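Chitinase A (Pteris ryukyuensis, PDB 4RL3) probably hydrolyses glycosidic bonds in chitin, here as the family GH18 catalytic domain of a class III chitinase from a fern. Local coordinates at residues A[129-132]-A[133-137]; A[160-163]-A[164-168]; A[216-219]-A[220-224]; A[260-263]-A[264-267]. All blocks are in the same frame, centred on the assembly; numbering follows the deposited sequence.

Interaction 1: A[129-132]-A[133-137]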
# COMPACT_ATOMS: atom_id res chain seq x y z
N VAL A 129 8.24 18.76 -7.48
CA VAL A 129 9.46 17.97 -7.45
C VAL A 129 9.74 17.31 -8.80
O VAL A 129 8.82 16.91 -9.51
CB VAL A 129 9.39 16.90 -6.33
CG1 VAL A 129 8.38 15.81 -6.66
CG2 VAL A 129 10.77 16.30 -6.08
N SER A 130 11.01 17.20 -9.16
CA SER A 130 11.37 16.45 -10.36
C SER A 130 11.28 14.96 -10.09
O SER A 130 11.38 14.51 -8.96
CB SER A 130 12.78 16.79 -10.82
OG SER A 130 13.75 16.21 -9.97
N THR A 131 11.11 14.20 -11.15
CA THR A 131 11.03 12.76 -11.02
C THR A 131 12.35 12.17 -10.50
O THR A 131 12.34 11.27 -9.66
CB THR A 131 10.59 12.13 -12.36
OG1 THR A 131 9.24 12.55 -12.61
CG2 THR A 131 10.69 10.61 -12.34
N SER A 132 13.48 12.70 -10.97
CA SER A 132 14.78 12.25 -10.48
C SER A 132 14.92 12.46 -8.97
O SER A 132 15.45 11.60 -8.27
CB SER A 132 15.92 12.95 -11.21
OG SER A 132 16.02 12.51 -12.55
N THR A 133 14.45 13.60 -8.48
CA THR A 133 14.52 13.91 -7.05
C THR A 133 13.66 12.94 -6.26
O THR A 133 14.12 12.38 -5.27
CB THR A 133 14.13 15.36 -6.77
OG1 THR A 133 15.13 16.23 -7.32
CG2 THR A 133 14.01 15.61 -5.27
N PHE A 134 12.42 12.72 -6.70
CA PHE A 134 11.53 11.76 -6.05
C PHE A 134 12.15 10.36 -6.00
O PHE A 134 12.18 9.73 -4.94
CB PHE A 134 10.17 11.71 -6.76
CG PHE A 134 9.24 10.65 -6.24
CD1 PHE A 134 8.70 10.75 -4.97
CD2 PHE A 134 8.92 9.54 -7.02
CE1 PHE A 134 7.85 9.77 -4.49
CE2 PHE A 134 8.05 8.56 -6.55
CZ PHE A 134 7.54 8.67 -5.27
N VAL A 135 12.65 9.89 -7.13
CA VAL A 135 13.20 8.55 -7.20
C VAL A 135 14.41 8.40 -6.28
O VAL A 135 14.55 7.39 -5.57
CB VAL A 135 13.54 8.17 -8.66
CG1 VAL A 135 14.36 6.89 -8.73
CG2 VAL A 135 12.27 8.05 -9.50
N SER A 136 15.29 9.38 -6.28
CA SER A 136 16.45 9.35 -5.40
C SER A 136 16.05 9.29 -3.93
O SER A 136 16.58 8.49 -3.17
CB SER A 136 17.32 10.59 -5.64
OG SER A 136 18.50 10.53 -4.85
N CYS A 137 15.10 10.13 -3.54
CA CYS A 137 14.64 10.16 -2.14
C CYS A 137 14.08 8.80 -1.71
O CYS A 137 14.47 8.26 -0.67
CB CYS A 137 13.56 11.23 -1.94
SG CYS A 137 14.19 12.92 -1.88
O HOH W 1 13.29 18.43 -7.67
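Thr133 packs back against Val129 and Ser130 at the first turn of helix 131-147. Ser130 is the N-cap. The helix joins strands 118-123 and 153-156 in a beta-alpha-beta unit of the TIM barrel of family 18 glycosyl hydrolases. CG2 of Thr133 meets CG2 of Val129 at 3.4 Å, tighter than methyl groups usually sit. A chi1 of -67° puts this methyl on the far side from the backbone N of Thr133 and leaves OG1 beside that N. OG1 of Thr133 lies 3.0 Å from Ser130 OG. One water bridges the two residues. It accepts from Ser130 N at 3.0 Å and is hydrogen-bonded to Thr133 OG1 at 2.9 Å.

Phe134 N donates to Ser130 O at 3.1 Å. The bond is almost straight (171°) and closes the first helical turn. The Phe134 ring leads away from this turn, inward, and stacks edge-to-face with both Phe126 and Phe91.

Val135 N donates to Thr131 O at 2.9 Å. Its CG2 lies beside that same N and passes obliquely across CG2 of Thr131 at 4.1 Å. Beyond the turn, Val135 also touches Ala168 of helix 163-173.

Ser136 sends its hydroxyl to Gln140, one turn on. Its part in this contact is its backbone and CB, which lies close to the carbonyl oxygen of Ser132. Ser136 N reaches Ser132 O at 3.0 Å, tilted 28° from the carbonyl plane.

Interaction 2: A[160-163]-A[164-168]; sequences DGVE and SQYTA
Val162 and Glu163 give their carbonyls to Tyr166 and Thr167 at the start of helix 163-173, where Val162 is the N-cap. This helix follows strand 153-156 in the TIM barrel of family 18 glycosyl hydrolases. Of the backbone bonds, Tyr166 N donates to Val162 O at 3.1 Å and Thr167 N to Glu163 O at 2.9 Å.

One side-chain bond adds to these. Thr167 OG1 donates to Glu163 O at 2.6 Å, from 35° above the carbonyl plane. A chi1 of 58° sets OG1 between the backbone N and carbonyl carbon of Thr167, which brings it back over the preceding turn. Outside the turn, the charged end of Glu163 forms a salt bridge with Lys206, and Tyr166 OH bonds to Tyr123 O. Val162 O also lies at the edge of the tyrosine ring, in its plane.

A water bridges the loop to the helix. It donates to Gly161 O and, at 2.9 Å, to Gln165 OE1.

The apolar contacts run along the same turn. Val162 CG2 approaches Tyr166 CD2 obliquely at 3.5 Å, the two side chains lying side by side. Glu163 CG meets Thr167 CG2 at 3.8 Å.

Glu163 O thus takes two donors of one residue from opposite faces of its plane, which probably fixes the rotation of Thr167.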
# COMPACT_ATOMS: atom_id res chain seq x y z
N ASP A 160 -1.70 4.40 -13.43
CA ASP A 160 -1.16 4.86 -14.72
C ASP A 160 -0.76 6.33 -14.71
O ASP A 160 0.24 6.70 -15.34
CB ASP A 160 -2.14 4.58 -15.86
CG ASP A 160 -2.24 3.09 -16.20
OD1 ASP A 160 -1.34 2.30 -15.83
OD2 ASP A 160 -3.22 2.72 -16.88
N GLY A 161 -1.52 7.15 -14.00
CA GLY A 161 -1.26 8.59 -13.93
C GLY A 161 0.08 8.97 -13.33
O GLY A 161 0.56 10.09 -13.54
N VAL A 162 0.69 8.04 -12.59
CA VAL A 162 2.03 8.24 -12.02
C VAL A 162 3.05 7.22 -12.54
O VAL A 162 4.04 6.93 -11.89
CB VAL A 162 1.96 8.26 -10.48
CG1 VAL A 162 1.14 9.46 -10.02
CG2 VAL A 162 1.38 6.97 -9.91
N GLU A 163 2.83 6.74 -13.77
CA GLU A 163 3.72 5.75 -14.39
C GLU A 163 5.16 6.21 -14.53
O GLU A 163 6.09 5.45 -14.26
CB GLU A 163 3.16 5.39 -15.78
CG GLU A 163 3.95 4.36 -16.58
CD GLU A 163 3.20 3.97 -17.83
OE1 GLU A 163 2.05 3.47 -17.70
OE2 GLU A 163 3.72 4.20 -18.95
N SER A 164 5.34 7.47 -14.95
CA SER A 164 6.69 8.00 -15.14
C SER A 164 7.53 7.90 -13.87
O SER A 164 8.68 7.47 -13.89
CB SER A 164 6.61 9.46 -15.61
OG SER A 164 7.91 9.93 -15.91
N GLN A 165 6.93 8.29 -12.75
CA GLN A 165 7.63 8.28 -11.47
C GLN A 165 7.90 6.87 -10.97
O GLN A 165 9.02 6.53 -10.59
CB GLN A 165 6.84 9.03 -10.41
CG GLN A 165 6.83 10.55 -10.61
CD GLN A 165 5.79 11.05 -11.61
OE1 GLN A 165 4.90 10.32 -12.06
NE2 GLN A 165 5.91 12.33 -11.96
N TYR A 166 6.87 6.04 -10.94
CA TYR A 166 7.02 4.73 -10.31
C TYR A 166 7.74 3.69 -11.16
O TYR A 166 8.42 2.82 -10.62
CB TYR A 166 5.68 4.23 -9.80
CG TYR A 166 5.26 4.93 -8.52
CD1 TYR A 166 5.74 4.50 -7.28
CD2 TYR A 166 4.44 6.05 -8.55
CE1 TYR A 166 5.37 5.15 -6.11
CE2 TYR A 166 4.07 6.70 -7.39
CZ TYR A 166 4.55 6.25 -6.18
OH TYR A 166 4.18 6.89 -5.01
N THR A 167 7.61 3.75 -12.49
CA THR A 167 8.42 2.84 -13.31
C THR A 167 9.91 3.17 -13.22
O THR A 167 10.76 2.27 -13.22
CB THR A 167 7.99 2.80 -14.79
OG1 THR A 167 8.06 4.11 -15.38
CG2 THR A 167 6.58 2.21 -14.94
N ALA A 168 10.25 4.45 -13.14
CA ALA A 168 11.63 4.86 -12.95
C ALA A 168 12.14 4.32 -11.62
O ALA A 168 13.24 3.76 -11.54
CB ALA A 168 11.77 6.38 -13.00
O HOH W 2 2.66 12.06 -12.35

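Interaction 3: A[216-219]-A[220-224]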
# COMPACT_ATOMS: atom_id res chain seq x y z
N SER A 216 -5.81 -6.05 -7.42
CA SER A 216 -6.52 -5.27 -6.41
C SER A 216 -7.90 -4.82 -6.84
O SER A 216 -8.25 -4.82 -8.04
CB SER A 216 -5.71 -4.04 -6.00
OG SER A 216 -5.45 -3.20 -7.12
N PHE A 217 -8.68 -4.44 -5.84
CA PHE A 217 -9.96 -3.79 -6.02
C PHE A 217 -10.27 -2.89 -4.84
O PHE A 217 -9.63 -2.97 -3.80
CB PHE A 217 -11.09 -4.80 -6.30
CG PHE A 217 -11.27 -5.87 -5.24
CD1 PHE A 217 -12.05 -5.63 -4.12
CD2 PHE A 217 -10.69 -7.12 -5.39
CE1 PHE A 217 -12.23 -6.61 -3.15
CE2 PHE A 217 -10.87 -8.11 -4.43
CZ PHE A 217 -11.64 -7.84 -3.31
N SER A 218 -11.26 -2.01 -5.03
CA SER A 218 -11.74 -1.15 -3.97
C SER A 218 -13.05 -1.69 -3.43
O SER A 218 -13.88 -2.20 -4.18
CB SER A 218 -11.95 0.27 -4.49
OG SER A 218 -12.70 1.05 -3.58
N THR A 219 -13.23 -1.55 -2.12
CA THR A 219 -14.50 -1.81 -1.47
C THR A 219 -15.22 -0.50 -1.13
O THR A 219 -16.24 -0.50 -0.44
CB THR A 219 -14.27 -2.64 -0.20
OG1 THR A 219 -13.23 -2.03 0.58
CG2 THR A 219 -13.88 -4.08 -0.56
N GLY A 220 -14.71 0.62 -1.64
CA GLY A 220 -15.30 1.93 -1.39
C GLY A 220 -16.19 2.44 -2.51
O GLY A 220 -16.51 3.64 -2.54
N GLY A 221 -16.58 1.56 -3.42
CA GLY A 221 -17.54 1.89 -4.46
C GLY A 221 -16.93 2.55 -5.69
O GLY A 221 -17.62 3.26 -6.43
N VAL A 222 -15.65 2.31 -5.93
CA VAL A 222 -15.00 2.80 -7.14
C VAL A 222 -14.26 1.65 -7.83
O VAL A 222 -13.87 0.67 -7.18
CB VAL A 222 -14.02 3.97 -6.87
CG1 VAL A 222 -14.77 5.19 -6.34
CG2 VAL A 222 -12.92 3.56 -5.91
N GLY A 223 -14.10 1.78 -9.14
CA GLY A 223 -13.37 0.80 -9.91
C GLY A 223 -14.14 -0.45 -10.29
O GLY A 223 -15.36 -0.56 -10.05
N PRO A 224 -13.44 -1.43 -10.89
CA PRO A 224 -14.08 -2.68 -11.29
C PRO A 224 -14.76 -3.36 -10.10
O PRO A 224 -14.24 -3.34 -8.99
CB PRO A 224 -12.91 -3.51 -11.82
CG PRO A 224 -11.88 -2.51 -12.24
CD PRO A 224 -12.00 -1.42 -11.21
O HOH W 3 -12.47 -1.83 -7.63
O HOH W 4 -16.31 -1.11 -4.61
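Ser218 OG accepts a hydrogen bond from Gly220 N at 2.8 Å and makes a weak one to Phe248 O of the neighbouring strand 244-248. The first bond, from the N-H two residues on, makes an ST turn. A chi1 of 166° carries OG away from the backbone N of Ser218, to the side of the carbonyl carbon, where Gly220 N meets it. Val222 comes back over it, with CG2 3.4 Å from Ser218 OG.

Two waters bridge the turn. One accepts from Ser218 N at 2.9 Å and donates to Val222 O and, at 2.7 Å, to Pro224 O. The other donates to Ser218 O at 2.7 Å and accepts from Gly221 N at 2.9 Å. Both span the loop where no direct backbone bond does. Gly221 and Gly223 have positive phi, and a side chain at Gly223 would run into Pro224 CD.

With an alanine at Ser218, Gly220 N would probably lose its acceptor and Phe248 O its weak partner. Thr219 OG1 bonds to Ser253 OG and Ser249 N. The ring of Phe217 packs on Pro226, Val229 and Leu230 of helix 226-238.

The Val222 side chain lies about 8 Å from a bound magnesium ion. This is a strand-to-helix loop at the C-terminal end of a TIM barrel strand, the end where such barrels carry their active sites.

Interaction 4: A[260-263]-A[264-267]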
# COMPACT_ATOMS: atom_id res chain seq x y z
N PHE A 260 -17.26 -7.11 4.93
CA PHE A 260 -15.95 -7.69 4.62
C PHE A 260 -15.98 -8.99 3.83
O PHE A 260 -15.02 -9.75 3.84
CB PHE A 260 -15.15 -7.89 5.91
CG PHE A 260 -14.80 -6.61 6.62
CD1 PHE A 260 -13.61 -5.94 6.33
CD2 PHE A 260 -15.65 -6.07 7.57
CE1 PHE A 260 -13.28 -4.76 6.98
CE2 PHE A 260 -15.32 -4.88 8.22
CZ PHE A 260 -14.14 -4.24 7.93
N GLN A 261 -17.07 -9.25 3.12
CA GLN A 261 -17.19 -10.51 2.40
C GLN A 261 -16.15 -10.67 1.31
O GLN A 261 -15.70 -11.79 1.04
CB GLN A 261 -18.60 -10.72 1.84
CG GLN A 261 -19.02 -9.79 0.70
CD GLN A 261 -20.51 -9.86 0.46
OE1 GLN A 261 -21.00 -10.75 -0.25
NE2 GLN A 261 -21.25 -8.95 1.06
N TYR A 262 -15.73 -9.58 0.67
CA TYR A 262 -14.74 -9.70 -0.40
C TYR A 262 -13.31 -9.91 0.11
O TYR A 262 -12.51 -10.58 -0.56
CB TYR A 262 -14.84 -8.50 -1.35
CG TYR A 262 -16.17 -8.43 -2.03
CD1 TYR A 262 -16.61 -9.47 -2.84
CD2 TYR A 262 -17.01 -7.33 -1.86
CE1 TYR A 262 -17.84 -9.42 -3.48
CE2 TYR A 262 -18.24 -7.27 -2.50
CZ TYR A 262 -18.64 -8.32 -3.30
OH TYR A 262 -19.87 -8.25 -3.93
N GLU A 263 -13.00 -9.39 1.29
CA GLU A 263 -11.73 -9.71 1.96
C GLU A 263 -11.62 -11.22 2.14
O GLU A 263 -10.58 -11.83 1.89
CB GLU A 263 -11.65 -9.06 3.34
CG GLU A 263 -11.19 -7.60 3.39
CD GLU A 263 -12.26 -6.59 2.99
OE1 GLU A 263 -11.95 -5.38 3.05
OE2 GLU A 263 -13.40 -6.96 2.63
N GLN A 264 -12.71 -11.82 2.61
CA GLN A 264 -12.73 -13.26 2.84
C GLN A 264 -12.60 -14.03 1.53
O GLN A 264 -11.80 -14.97 1.43
CB GLN A 264 -14.03 -13.64 3.55
CG GLN A 264 -14.24 -15.14 3.73
CD GLN A 264 -14.97 -15.77 2.56
OE1 GLN A 264 -14.49 -16.75 1.95
NE2 GLN A 264 -16.09 -15.21 2.21
N GLN A 265 -13.39 -13.64 0.55
CA GLN A 265 -13.34 -14.28 -0.75
C GLN A 265 -11.96 -14.21 -1.38
O GLN A 265 -11.49 -15.20 -1.94
CB GLN A 265 -14.37 -13.69 -1.69
CG GLN A 265 -15.78 -14.11 -1.32
CD GLN A 265 -16.78 -13.48 -2.24
OE1 GLN A 265 -16.58 -13.48 -3.46
NE2 GLN A 265 -17.86 -12.93 -1.69
N ALA A 266 -11.30 -13.06 -1.27
CA ALA A 266 -9.96 -12.92 -1.83
C ALA A 266 -8.97 -13.88 -1.20
O ALA A 266 -8.15 -14.49 -1.91
CB ALA A 266 -9.48 -11.49 -1.68
N GLN A 267 -9.03 -14.03 0.11
CA GLN A 267 -8.11 -14.91 0.82
C GLN A 267 -8.43 -16.37 0.55
O GLN A 267 -7.51 -17.20 0.43
CB GLN A 267 -8.12 -14.61 2.32
CG GLN A 267 -7.58 -13.23 2.64
CD GLN A 267 -7.76 -12.87 4.08
OE1 GLN A 267 -7.00 -13.31 4.93
NE2 GLN A 267 -8.77 -12.04 4.37
O HOH W 5 -20.52 -12.07 -2.55
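Glu263 and Gln267 are joined by two hydrogen bonds in the opening turns of helix 261-271, the last helix of the TIM barrel. Phe260 is its N-cap.

The side-chain bond runs from Gln267 NE2 to Glu263 O at 3.1 Å. The donor stands 68° out of the carbonyl plane, not on a lone pair. Gln267 N reaches the same oxygen at 3.2 Å from the opposite face. The chi1 of Gln267 is -65°, with CG beside its own backbone N, and the chain then extends and brings NE2 over the carbonyl, with the oxygen nearly in the plane of the amide. That amide is also held by the 21-23 loop, where Pro21 O accepts from NE2 and Asn23 N donates to OE1. A leucine in place of Gln267 would probably cost Glu263 O its second donor and leave Asn23 N and Pro21 O without these partners. The Glu263 carboxylate bonds through OE1 to Ser253.

Two more backbone bonds continue the helix. Ala266 N donates to Tyr262 O at 2.8 Å and Gln265 N to Gln261 O at 3.0 Å.

Van der Waals contact gathers round Tyr262. Gln265 NE2 lies 3.9 Å from its CD1, with amide and ring turned 58° apart. Gln261 CG sits 4.0 Å above the centre of the Tyr262 ring. Leu230 of helix 226-238 touches both Tyr262 and Gln265.

A water links Gln261 and Gln265. It donates to Gln261 OE1 at 2.7 Å and accepts from Gln265 NE2 at 2.9 Å.

The four contacts follow one another along the chain. They lie in order along one TIM barrel. Interactions 1, 2 and 4 open helices 131-147, 163-173 and 261-271, while interaction 3 covers the end of strand 215-218 and the loop that leads to helix 226-238. Interactions 1 and 2 are neighbours, with centres about 12 Å apart, and touch where Val135 meets Ala168. Interactions 3 and 4 have centres about 13 Å apart and meet at Phe217 and Tyr262. The two pairs are well separated. The centres of interactions 1 and 4 lie about 37 Å apart, on opposite sides of the chain's centre. Each contact shapes its own turn, and neighbouring turns pack on each other around the barrel.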